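Local coordinates for protein endonuclease 2 (Arabidopsis thaliana, PDB 4CXP) that cleaves RNA and single-stranded DNA, and less readily double-stranded DNA, endonucleolytically to 5'-phosphorylated products, using three divalent metal ions, at residues A[57-65]-A[124-135]. Residues are numbered along the deposited sequence; the frame is centred on the assembly and turned at random.
With ZN (zinc ion), chain E; ZN (zinc ion), chain G; ZN (zinc ion), chain F.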
# COMPACT_ATOMS: atom_id res chain seq x y z
N LEU A 57 -1.93 12.79 1.25
CA LEU A 57 -0.71 12.03 1.05
C LEU A 57 -0.94 10.54 0.96
O LEU A 57 0.01 9.80 0.71
CB LEU A 57 0.29 12.33 2.19
CG LEU A 57 0.66 13.81 2.36
CD1 LEU A 57 1.70 13.93 3.46
CD2 LEU A 57 1.14 14.48 1.08
N HIS A 58 -2.18 10.07 1.15
CA HIS A 58 -2.46 8.64 1.09
C HIS A 58 -2.76 8.14 -0.31
O HIS A 58 -2.83 6.93 -0.52
CB HIS A 58 -3.63 8.28 2.01
CG HIS A 58 -3.32 8.47 3.45
ND1 HIS A 58 -3.25 7.42 4.34
CD2 HIS A 58 -3.00 9.59 4.14
CE1 HIS A 58 -2.91 7.91 5.53
NE2 HIS A 58 -2.75 9.22 5.43
N TYR A 59 -2.96 9.03 -1.29
CA TYR A 59 -3.44 8.60 -2.59
C TYR A 59 -2.93 9.52 -3.69
O TYR A 59 -2.24 10.52 -3.43
CB TYR A 59 -4.99 8.51 -2.57
CG TYR A 59 -5.64 9.82 -2.21
CD1 TYR A 59 -5.83 10.83 -3.16
CD2 TYR A 59 -6.01 10.09 -0.90
CE1 TYR A 59 -6.39 12.04 -2.81
CE2 TYR A 59 -6.56 11.31 -0.55
CZ TYR A 59 -6.75 12.28 -1.50
OH TYR A 59 -7.30 13.49 -1.14
N ILE A 60 -3.29 9.16 -4.92
CA ILE A 60 -3.08 9.96 -6.13
C ILE A 60 -4.40 9.96 -6.88
O ILE A 60 -4.97 8.90 -7.12
CB ILE A 60 -1.99 9.38 -7.04
CG1 ILE A 60 -0.64 9.41 -6.35
CG2 ILE A 60 -1.93 10.14 -8.34
CD1 ILE A 60 0.41 8.52 -6.96
N ASN A 61 -4.85 11.15 -7.28
CA ASN A 61 -5.99 11.32 -8.17
C ASN A 61 -5.51 11.47 -9.60
O ASN A 61 -4.67 12.33 -9.88
CB ASN A 61 -6.76 12.59 -7.81
CG ASN A 61 -7.63 12.44 -6.59
OD1 ASN A 61 -8.18 11.38 -6.33
ND2 ASN A 61 -7.78 13.52 -5.85
N THR A 62 -6.06 10.69 -10.52
CA THR A 62 -5.71 10.75 -11.93
C THR A 62 -6.94 11.11 -12.77
O THR A 62 -8.09 11.00 -12.32
CB THR A 62 -5.25 9.38 -12.46
OG1 THR A 62 -6.36 8.46 -12.47
CG2 THR A 62 -4.13 8.82 -11.65
N PRO A 63 -6.71 11.50 -14.03
CA PRO A 63 -7.80 11.61 -15.00
C PRO A 63 -8.45 10.24 -15.25
O PRO A 63 -7.92 9.22 -14.83
CB PRO A 63 -7.11 12.15 -16.26
CG PRO A 63 -5.81 12.74 -15.77
CD PRO A 63 -5.41 11.89 -14.60
N ASP A 64 -9.56 10.23 -15.99
CA ASP A 64 -10.23 8.98 -16.36
C ASP A 64 -9.45 8.32 -17.50
O ASP A 64 -9.81 8.44 -18.69
CB ASP A 64 -11.66 9.22 -16.85
CG ASP A 64 -12.65 9.58 -15.75
OD1 ASP A 64 -12.27 9.88 -14.59
OD2 ASP A 64 -13.86 9.57 -16.07
N ALA A 65 -8.35 7.67 -17.15
CA ALA A 65 -7.52 6.96 -18.11
C ALA A 65 -6.64 6.00 -17.32
O ALA A 65 -6.78 5.87 -16.12
CB ALA A 65 -6.71 7.92 -18.97
N ASP A 124 0.03 2.01 0.80
CA ASP A 124 -1.07 2.64 0.10
C ASP A 124 -0.79 2.80 -1.39
O ASP A 124 -1.71 2.66 -2.19
CB ASP A 124 -1.45 3.99 0.74
CG ASP A 124 -2.47 3.87 1.86
OD1 ASP A 124 -2.89 2.73 2.13
OD2 ASP A 124 -2.80 4.92 2.44
N ILE A 125 0.45 3.11 -1.79
CA ILE A 125 0.74 3.30 -3.21
C ILE A 125 0.60 2.00 -3.99
O ILE A 125 0.58 2.04 -5.22
CB ILE A 125 2.10 3.97 -3.43
CG1 ILE A 125 2.16 4.65 -4.80
CG2 ILE A 125 3.25 2.99 -3.21
CD1 ILE A 125 3.35 5.57 -4.94
N HIS A 126 0.49 0.86 -3.30
CA HIS A 126 0.24 -0.42 -3.94
C HIS A 126 -1.23 -0.82 -4.01
O HIS A 126 -1.55 -1.80 -4.67
CB HIS A 126 1.07 -1.53 -3.26
CG HIS A 126 2.50 -1.51 -3.69
ND1 HIS A 126 3.46 -0.72 -3.11
CD2 HIS A 126 3.11 -2.15 -4.71
CE1 HIS A 126 4.60 -0.87 -3.77
NE2 HIS A 126 4.42 -1.74 -4.75
N GLN A 127 -2.12 -0.10 -3.35
CA GLN A 127 -3.55 -0.39 -3.46
C GLN A 127 -4.00 0.24 -4.78
O GLN A 127 -3.89 1.45 -4.94
CB GLN A 127 -4.27 0.21 -2.24
CG GLN A 127 -5.56 -0.48 -1.80
CD GLN A 127 -6.76 -0.22 -2.69
OE1 GLN A 127 -6.72 -0.50 -3.89
NE2 GLN A 127 -7.83 0.30 -2.11
N PRO A 128 -4.46 -0.55 -5.77
CA PRO A 128 -4.79 0.05 -7.07
C PRO A 128 -5.70 1.26 -6.99
O PRO A 128 -5.49 2.24 -7.72
CB PRO A 128 -5.43 -1.12 -7.82
CG PRO A 128 -4.73 -2.33 -7.25
CD PRO A 128 -4.62 -2.01 -5.78
N LEU A 129 -6.72 1.21 -6.14
CA LEU A 129 -7.66 2.33 -6.05
C LEU A 129 -7.17 3.50 -5.22
O LEU A 129 -7.88 4.47 -5.09
CB LEU A 129 -9.04 1.86 -5.65
CG LEU A 129 -9.76 1.02 -6.70
CD1 LEU A 129 -11.10 0.55 -6.18
CD2 LEU A 129 -9.95 1.76 -8.00
N HIS A 130 -5.94 3.44 -4.71
CA HIS A 130 -5.24 4.62 -4.21
C HIS A 130 -4.51 5.39 -5.31
O HIS A 130 -3.94 6.43 -5.01
CB HIS A 130 -4.30 4.27 -3.06
CG HIS A 130 -5.00 4.14 -1.75
ND1 HIS A 130 -4.70 4.92 -0.67
CD2 HIS A 130 -6.04 3.37 -1.37
CE1 HIS A 130 -5.52 4.64 0.32
NE2 HIS A 130 -6.36 3.70 -0.07
N VAL A 131 -4.52 4.89 -6.54
CA VAL A 131 -3.95 5.60 -7.69
C VAL A 131 -5.00 5.46 -8.78
O VAL A 131 -4.94 4.56 -9.66
CB VAL A 131 -2.58 5.05 -8.16
CG1 VAL A 131 -2.02 5.91 -9.28
CG2 VAL A 131 -1.62 4.94 -6.98
N SER A 132 -6.06 6.27 -8.66
CA SER A 132 -7.22 6.09 -9.51
C SER A 132 -8.00 7.38 -9.62
O SER A 132 -7.46 8.48 -9.37
CB SER A 132 -8.03 4.89 -9.03
OG SER A 132 -8.73 5.15 -7.86
N TYR A 133 -9.23 7.27 -10.12
CA TYR A 133 -9.84 8.42 -10.74
C TYR A 133 -10.33 9.43 -9.73
O TYR A 133 -11.13 9.11 -8.83
CB TYR A 133 -11.02 8.03 -11.60
CG TYR A 133 -10.77 7.10 -12.77
CD1 TYR A 133 -9.48 6.75 -13.20
CD2 TYR A 133 -11.85 6.61 -13.49
CE1 TYR A 133 -9.30 5.91 -14.29
CE2 TYR A 133 -11.66 5.79 -14.58
CZ TYR A 133 -10.39 5.44 -14.97
OH TYR A 133 -10.23 4.62 -16.06
N ALA A 134 -9.98 10.68 -9.98
CA ALA A 134 -10.57 11.77 -9.22
C ALA A 134 -12.11 11.76 -9.33
O ALA A 134 -12.81 12.07 -8.36
CB ALA A 134 -10.07 13.10 -9.75
N SER A 135 -12.63 11.44 -10.50
CA SER A 135 -14.08 11.57 -10.76
C SER A 135 -14.97 10.66 -9.90
O SER A 135 -16.15 10.96 -9.70
CB SER A 135 -14.34 11.31 -12.23
OG SER A 135 -13.95 9.99 -12.55
ZN ZN E . -3.85 5.31 4.27
ZN ZN G . -4.16 1.86 3.52
ZN ZN F . -8.13 3.29 1.02
O HOH W 1 -10.85 11.38 -12.98
O HOH W 2 -8.97 5.05 1.77
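His58 and Asp124 meet at a zinc ion, at one end of a two-stranded parallel sheet in this S1/P1-type nuclease. His58 ND1 and Asp124 OD2 both ligate that zinc, together with Asp45 and His120; Asp124 OD1 reaches a second zinc shared with Trp1 and His6, bridging the two metals. The carbonyl of His58 fixes the rotation of another ligand: His130 ND1 donates to His58 O (2.7 Å, N-H...O 173°) in its own ring plane, leaving NE2 to bind the third zinc. Strand pairing starts at Ile60, whose N donates to His130 O at 2.8 Å and whose O accepts from Ser132 N; its CD1 lies alongside Val131 CG2 (4.1 Å). Asn61 packs its CB against that of Ala134. Thr62 continues the pairing through N to Ser132 O and O to Ala134 N. Beyond it, Asp64 OD1 accepts from Ser135 OG on its syn lone pair at 2.6 Å. Tyr133 CG, beside its backbone N (chi1 -61°), carries the ring under Asp64 CA, a CH-pi contact 3.7 Å from the centroid. A serine replacing Tyr133 would probably leave Asp64 CA without its aromatic platform and open a gap beside Ala65, whose O lies 3.1 Å from Tyr133 CE1, near the ring plane.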